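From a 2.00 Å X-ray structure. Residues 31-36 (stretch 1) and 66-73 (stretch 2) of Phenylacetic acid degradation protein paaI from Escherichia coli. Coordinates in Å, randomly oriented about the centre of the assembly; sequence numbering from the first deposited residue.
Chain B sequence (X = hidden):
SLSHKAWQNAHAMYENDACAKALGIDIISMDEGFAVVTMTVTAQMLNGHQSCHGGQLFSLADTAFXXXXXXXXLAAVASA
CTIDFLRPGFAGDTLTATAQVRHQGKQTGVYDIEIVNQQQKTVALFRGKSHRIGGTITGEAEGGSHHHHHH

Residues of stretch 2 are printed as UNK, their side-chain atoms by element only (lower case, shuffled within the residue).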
# COMPACT_ATOMS: atom_id res chain seq x y z
N ASP B 31 -22.35 -7.39 -11.21
CA ASP B 31 -23.44 -6.95 -10.38
C ASP B 31 -23.06 -5.56 -9.89
O ASP B 31 -21.97 -5.10 -10.17
CB ASP B 31 -23.61 -7.88 -9.19
CG ASP B 31 -25.00 -7.86 -8.60
OD1 ASP B 31 -26.00 -7.11 -9.05
OD2 ASP B 31 -25.18 -8.62 -7.62
N GLU B 32 -23.91 -4.88 -9.14
CA GLU B 32 -23.51 -3.52 -8.79
C GLU B 32 -22.29 -3.63 -7.83
O GLU B 32 -22.41 -4.34 -6.88
CB GLU B 32 -24.65 -2.96 -7.99
CG GLU B 32 -24.27 -1.62 -7.42
CD GLU B 32 -25.51 -0.90 -6.82
OE1 GLU B 32 -26.15 -1.58 -5.97
OE2 GLU B 32 -25.86 0.30 -7.23
N GLY B 33 -21.17 -2.96 -8.08
CA GLY B 33 -20.00 -3.06 -7.21
C GLY B 33 -19.26 -4.41 -7.37
O GLY B 33 -18.53 -4.83 -6.43
N PHE B 34 -19.41 -5.12 -8.51
CA PHE B 34 -18.93 -6.50 -8.52
C PHE B 34 -18.67 -6.88 -9.94
O PHE B 34 -19.60 -6.73 -10.77
CB PHE B 34 -19.95 -7.46 -7.88
CG PHE B 34 -19.52 -8.93 -7.91
CD1 PHE B 34 -18.62 -9.46 -6.91
CD2 PHE B 34 -20.02 -9.79 -8.91
CE1 PHE B 34 -18.21 -10.87 -6.97
CE2 PHE B 34 -19.59 -11.17 -8.97
CZ PHE B 34 -18.69 -11.72 -7.97
N ALA B 35 -17.50 -7.50 -10.21
CA ALA B 35 -17.17 -7.96 -11.61
C ALA B 35 -16.17 -9.12 -11.51
O ALA B 35 -15.33 -9.11 -10.62
CB ALA B 35 -16.51 -6.81 -12.42
N VAL B 36 -16.23 -10.06 -12.45
CA VAL B 36 -15.39 -11.24 -12.52
C VAL B 36 -14.98 -11.29 -13.96
O VAL B 36 -15.86 -11.17 -14.88
CB VAL B 36 -16.12 -12.56 -12.12
CG1 VAL B 36 -15.24 -13.80 -12.29
CG2 VAL B 36 -16.61 -12.57 -10.72
N UNK B 66 -11.87 -1.61 -12.90
CA UNK B 66 -12.56 -0.63 -13.74
C UNK B 66 -14.01 -1.09 -13.90
O UNK B 66 -14.93 -0.27 -13.76
c UNK B 66 -11.84 -0.43 -15.19
N UNK B 67 -14.25 -2.40 -14.11
CA UNK B 67 -15.64 -2.84 -14.32
C UNK B 67 -16.48 -2.69 -13.06
O UNK B 67 -17.58 -2.15 -13.11
o UNK B 67 -14.36 -3.52 -20.46
c UNK B 67 -16.30 -4.01 -17.39
c UNK B 67 -15.33 -4.14 -16.41
c UNK B 67 -14.65 -3.74 -19.12
c UNK B 67 -14.02 -4.00 -16.80
c UNK B 67 -15.71 -4.28 -14.95
c UNK B 67 -13.67 -3.80 -18.13
c UNK B 67 -15.98 -3.83 -18.74
N UNK B 68 -15.96 -3.16 -11.93
CA UNK B 68 -16.69 -3.11 -10.72
C UNK B 68 -16.96 -1.62 -10.34
O UNK B 68 -18.07 -1.30 -9.93
c UNK B 68 -15.87 -3.83 -9.57
N UNK B 69 -15.98 -0.73 -10.46
CA UNK B 69 -16.23 0.61 -9.98
C UNK B 69 -16.95 1.52 -11.00
O UNK B 69 -17.26 2.70 -10.69
c UNK B 69 -14.96 1.30 -9.53
s UNK B 69 -13.83 1.91 -10.75
N UNK B 70 -17.19 0.99 -12.19
CA UNK B 70 -17.94 1.76 -13.20
C UNK B 70 -19.31 1.22 -13.37
O UNK B 70 -20.12 1.78 -14.11
n UNK B 70 -14.84 2.57 -14.20
c UNK B 70 -17.17 1.83 -14.52
c UNK B 70 -16.09 2.95 -14.46
o UNK B 70 -16.41 4.12 -14.56
N UNK B 71 -19.60 0.18 -12.61
CA UNK B 71 -20.81 -0.61 -12.80
C UNK B 71 -22.05 0.10 -12.38
O UNK B 71 -23.10 -0.36 -12.77
o UNK B 71 -20.79 -1.55 -10.61
c UNK B 71 -20.75 -1.89 -11.97
N UNK B 72 -21.94 1.12 -11.50
CA UNK B 72 -23.08 1.88 -11.04
C UNK B 72 -23.44 2.94 -12.09
O UNK B 72 -24.43 3.62 -11.95
n UNK B 72 -19.90 1.93 -9.73
o UNK B 72 -20.05 0.64 -7.84
c UNK B 72 -20.59 1.40 -8.65
c UNK B 72 -22.19 1.76 -8.45
c UNK B 72 -22.84 2.57 -9.65
N UNK B 73 -22.68 3.10 -13.15
CA UNK B 73 -22.98 4.10 -14.16
C UNK B 73 -22.26 5.43 -14.04
O UNK B 73 -22.51 6.29 -14.85

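Position 66 carries a single side-chain carbon on the last part of a helix that begins earlier in the chain. Its CA-to-CB bond points away from stretch 1 and touches nothing there. One carbon and no more is alanine, Ala66; its contribution is its backbone oxygen, taken up again below.

Position 67 has one carbon, then a ring of six carbons bearing one oxygen. Its CB points toward stretch 1 and packs 3.7 Å from Ala35 CB. The residue is Tyr67, whose ring leads away and whose hydroxyl is hydrogen-bonded elsewhere in the structure. A large residue thus shows the strand little more than its first carbon.

Position 68 again has one side-chain carbon, directed sideways. This carbon, CB, lies 3.9 Å from Phe34 N and 4.2 Å from Ala35 CB. This is Ala68, buried where the two backbones come close: its CA is 4.6 Å from the CA of Phe34. A small side chain here suits so short a spacing.

Position 69 shows one carbon followed by a sulfur, hence cysteine. Cys69, with chi1 in the p well, points away and makes no contact with stretch 1.

Position 70 has two carbons, the second carrying one oxygen and one nitrogen: a short amide, Asn70. Out of reach of stretch 1, it reaches back to the preceding residues, ND2 donating to Ala66 O at 2.9 Å. It also opens the type I turn that runs to position 73.

Position 71 has one carbon and one oxygen, and that oxygen sits 2.9 Å from the backbone N of Gly33. The residue is serine. Ser71, chi1 p, accepts the hydrogen bond from Gly33 N at an angle of 167°, while its OG donates to the O of Ala68 at 2.8 Å. One hydroxyl therefore joins the turn of stretch 1 to the backbone of stretch 2.

Position 72 has three carbons in an unbranched chain, the third carrying one oxygen and one nitrogen. The CA-to-CB bond points sideways, but the end comes nearer: its oxygen is 3.8 Å from Gly33 CA, and the second carbon lies 4.1 Å from Glu32 CG. This is glutamine, Gln72; its NE2 makes a weak bond back to the O of Cys69, 2.9 Å away.

Position 73 has no side-chain atoms and touches nothing on stretch 1, so it is glycine by its bareness alone. Gly73 is the first residue to leave helical angles, with phi at 96°; a CB here would jam against the preceding carbonyl oxygen.

The contact works by pairing a tight turn with a helix and the turn beyond it. The type II turn from Asp31 to Phe34 presents Gly33 N to Ser71 OG, the sole hydrogen bond across the stretches. Beyond it, the strand runs roughly antiparallel to the helix, 6.5 Å at closest approach, and Ala35 packs against Tyr67 and Ala68. The rule is economical: an alanine on each side where side chains meet, Phe34's CA-to-CB bond pointing away, one well-aligned polar link, and a glutamine covering the glycine turn.

Stretch 2, residues 66-73: AYACNSQG
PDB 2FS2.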